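Local coordinates for metallo-beta-lactamase (Pseudomonas stutzeri, PDB 4ZEJ), which probably hydrolyses beta-lactam antibiotics to substituted beta-amino acids, using zinc ions bound in its active site, at residues A[40-45]-A[68-73]. Numbering follows the deposited sequence.
Sequences KGNAFI and ELLGSV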
ATOM      1  N   LYS A  40      -8.247 -15.687 -11.155  1.00 49.83           N
ATOM      2  CA  LYS A  40      -9.394 -16.211 -11.905  1.00 52.36           C
ATOM      3  C   LYS A  40     -10.124 -15.120 -12.709  1.00 50.65           C
ATOM      4  O   LYS A  40     -11.340 -14.948 -12.577  1.00 52.36           O
ATOM      5  CB  LYS A  40     -10.373 -16.891 -10.938  1.00 55.08           C
ATOM      6  CG  LYS A  40      -9.762 -17.971 -10.062  1.00 57.50           C
ATOM      7  CD  LYS A  40     -10.828 -18.630  -9.196  1.00 60.73           C
ATOM      8  CE  LYS A  40     -10.221 -19.470  -8.079  1.00 62.54           C
ATOM      9  NZ  LYS A  40      -9.672 -20.761  -8.575  1.00 65.60           N
ATOM     10  N   GLY A  41      -9.380 -14.365 -13.512  1.00 47.66           N
ATOM     11  CA  GLY A  41      -9.974 -13.319 -14.355  1.00 46.15           C
ATOM     12  C   GLY A  41     -10.352 -11.997 -13.666  1.00 43.23           C
ATOM     13  O   GLY A  41     -10.778 -11.048 -14.340  1.00 42.19           O
ATOM     14  N   ASN A  42     -10.214 -11.930 -12.339  1.00 41.83           N
ATOM     15  CA  ASN A  42     -10.498 -10.714 -11.562  1.00 39.48           C
ATOM     16  C   ASN A  42      -9.201  -9.996 -11.211  1.00 36.39           C
ATOM     17  O   ASN A  42      -8.169 -10.636 -11.124  1.00 36.22           O
ATOM     18  CB  ASN A  42     -11.221 -11.067 -10.265  1.00 40.91           C
ATOM     19  CG  ASN A  42     -12.533 -11.766 -10.505  1.00 43.82           C
ATOM     20  OD1 ASN A  42     -13.336 -11.314 -11.312  1.00 44.61           O
ATOM     21  ND2 ASN A  42     -12.765 -12.880  -9.809  1.00 46.41           N
ATOM     22  N   ALA A  43      -9.273  -8.672 -11.036  1.00 33.72           N
ATOM     23  CA  ALA A  43      -8.145  -7.839 -10.604  1.00 31.47           C
ATOM     24  C   ALA A  43      -8.561  -6.984  -9.415  1.00 30.35           C
ATOM     25  O   ALA A  43      -9.711  -6.565  -9.306  1.00 30.71           O
ATOM     26  CB  ALA A  43      -7.665  -6.936 -11.734  1.00 30.22           C
ATOM     27  N   PHE A  44      -7.610  -6.731  -8.527  1.00 29.25           N
ATOM     28  CA  PHE A  44      -7.812  -5.845  -7.403  1.00 28.35           C
ATOM     29  C   PHE A  44      -6.558  -4.994  -7.233  1.00 26.73           C
ATOM     30  O   PHE A  44      -5.429  -5.499  -7.347  1.00 25.96           O
ATOM     31  CB  PHE A  44      -8.116  -6.639  -6.131  1.00 29.86           C
ATOM     32  CG  PHE A  44      -8.845  -5.849  -5.083  1.00 30.24           C
ATOM     33  CD1 PHE A  44     -10.236  -5.807  -5.069  1.00 32.28           C
ATOM     34  CD2 PHE A  44      -8.151  -5.144  -4.117  1.00 29.63           C
ATOM     35  CE1 PHE A  44     -10.918  -5.072  -4.104  1.00 32.62           C
ATOM     36  CE2 PHE A  44      -8.828  -4.402  -3.150  1.00 29.88           C
ATOM     37  CZ  PHE A  44     -10.211  -4.374  -3.147  1.00 31.31           C
ATOM     38  N   ILE A  45      -6.764  -3.704  -6.967  1.00 25.62           N
ATOM     39  CA  ILE A  45      -5.669  -2.753  -6.827  1.00 24.34           C
ATOM     40  C   ILE A  45      -5.321  -2.581  -5.344  1.00 23.96           C
ATOM     41  O   ILE A  45      -6.206  -2.336  -4.540  1.00 24.58           O
ATOM     42  CB  ILE A  45      -6.050  -1.382  -7.467  1.00 23.98           C
ATOM     43  CG1 ILE A  45      -6.190  -1.525  -8.993  1.00 24.62           C
ATOM     44  CG2 ILE A  45      -5.013  -0.317  -7.138  1.00 23.07           C
ATOM     45  CD1 ILE A  45      -6.945  -0.398  -9.664  1.00 24.71           C
ATOM     46  N   GLU A  68     -11.592  -8.303 -14.843  1.00 42.35           N
ATOM     47  CA  GLU A  68     -12.684  -7.638 -14.152  1.00 42.35           C
ATOM     48  C   GLU A  68     -12.167  -6.944 -12.894  1.00 38.98           C
ATOM     49  O   GLU A  68     -11.677  -7.608 -11.984  1.00 38.89           O
ATOM     50  CB  GLU A  68     -13.757  -8.649 -13.758  1.00 46.07           C
ATOM     51  CG  GLU A  68     -15.075  -8.001 -13.404  1.00 48.17           C
ATOM     52  CD  GLU A  68     -15.552  -7.078 -14.505  1.00 49.53           C
ATOM     53  OE1 GLU A  68     -15.697  -7.548 -15.661  1.00 51.76           O
ATOM     54  OE2 GLU A  68     -15.749  -5.876 -14.220  1.00 50.06           O
ATOM     55  N   LEU A  69     -12.298  -5.623 -12.840  1.00 36.52           N
ATOM     56  CA  LEU A  69     -11.708  -4.848 -11.747  1.00 34.37           C
ATOM     57  C   LEU A  69     -12.683  -4.785 -10.591  1.00 34.59           C
ATOM     58  O   LEU A  69     -13.696  -4.104 -10.672  1.00 35.04           O
ATOM     59  CB  LEU A  69     -11.325  -3.446 -12.212  1.00 32.82           C
ATOM     60  CG  LEU A  69     -10.687  -2.519 -11.176  1.00 31.06           C
ATOM     61  CD1 LEU A  69      -9.461  -3.146 -10.511  1.00 30.09           C
ATOM     62  CD2 LEU A  69     -10.326  -1.210 -11.862  1.00 30.56           C
ATOM     63  N   LEU A  70     -12.371  -5.508  -9.525  1.00 34.54           N
ATOM     64  CA  LEU A  70     -13.234  -5.579  -8.349  1.00 35.62           C
ATOM     65  C   LEU A  70     -13.078  -4.392  -7.390  1.00 34.43           C
ATOM     66  O   LEU A  70     -13.921  -4.200  -6.506  1.00 36.22           O
ATOM     67  CB  LEU A  70     -12.982  -6.886  -7.598  1.00 36.66           C
ATOM     68  CG  LEU A  70     -13.312  -8.173  -8.359  1.00 38.99           C
ATOM     69  CD1 LEU A  70     -13.054  -9.369  -7.452  1.00 40.42           C
ATOM     70  CD2 LEU A  70     -14.746  -8.166  -8.853  1.00 40.98           C
ATOM     71  N   GLY A  71     -12.021  -3.603  -7.549  1.00 31.96           N
ATOM     72  CA  GLY A  71     -11.840  -2.405  -6.737  1.00 30.93           C
ATOM     73  C   GLY A  71     -10.413  -2.172  -6.285  1.00 29.06           C
ATOM     74  O   GLY A  71      -9.486  -2.808  -6.785  1.00 28.35           O
ATOM     75  N   SER A  72     -10.262  -1.227  -5.356  1.00 28.21           N
ATOM     76  CA  SER A  72      -8.971  -0.860  -4.778  1.00 26.89           C
ATOM     77  C   SER A  72      -9.057  -0.825  -3.260  1.00 26.64           C
ATOM     78  O   SER A  72     -10.127  -0.573  -2.707  1.00 28.13           O
ATOM     79  CB  SER A  72      -8.526   0.516  -5.269  1.00 26.31           C
ATOM     80  OG  SER A  72      -9.337   1.550  -4.717  1.00 27.32           O
ATOM     81  N   VAL A  73      -7.927  -1.055  -2.597  1.00 25.47           N
ATOM     82  CA  VAL A  73      -7.800  -0.788  -1.157  1.00 25.32           C
ATOM     83  C   VAL A  73      -6.584   0.097  -0.942  1.00 24.09           C
ATOM     84  O   VAL A  73      -5.580  -0.071  -1.642  1.00 23.43           O
ATOM     85  CB  VAL A  73      -7.700  -2.076  -0.309  1.00 26.17           C
ATOM     86  CG1 VAL A  73      -6.416  -2.868  -0.597  1.00 25.63           C
ATOM     87  CG2 VAL A  73      -7.785  -1.751   1.174  1.00 26.65           C
TER
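The Phe44 ring lies against the backbone of Gly71 and Ser72: one face carries Gly71 O, 3.4 Å above the plane and over its centre, with Ser72 N nearer the rim. At the edge, in its plane, lie Leu70 CB, 3.9 Å from Phe44 CD1, and Val73 CB, 3.8 Å from Phe44 CE2. Phe44 CG stands anti to the backbone N (chi1 -157°), which swings the ring back across the neighbouring strand; Leu124 and Val125 also touch it, linking this sheet to the second half of the alpha-beta/beta-alpha sandwich. Gly71, with positive phi (139°), lets its backbone lie directly against the ring, Phe44 CE1 being 3.7 Å from Gly71 C.

Strands 42-46 and 68-73 run parallel as the two strands of a beta-alpha-beta crossover. Ala43 N gives its hydrogen to Glu68 O (2.8 Å) and Ala43 O accepts the N-H of Leu70, but Ile45 N then bonds to Gly71 O at 2.9 Å, so one extra residue forms a beta bulge around Leu70. On the face that meets helix 52-64, Ile45 CD1 packs on Leu69 CD1 at 3.8 Å. The N-H of Ile45 holds Gly71 O over the ring by a nearly straight bond (176°), and this buried carbonyl has its hydrogen-bonding need met while the aromatic carbons pack against it.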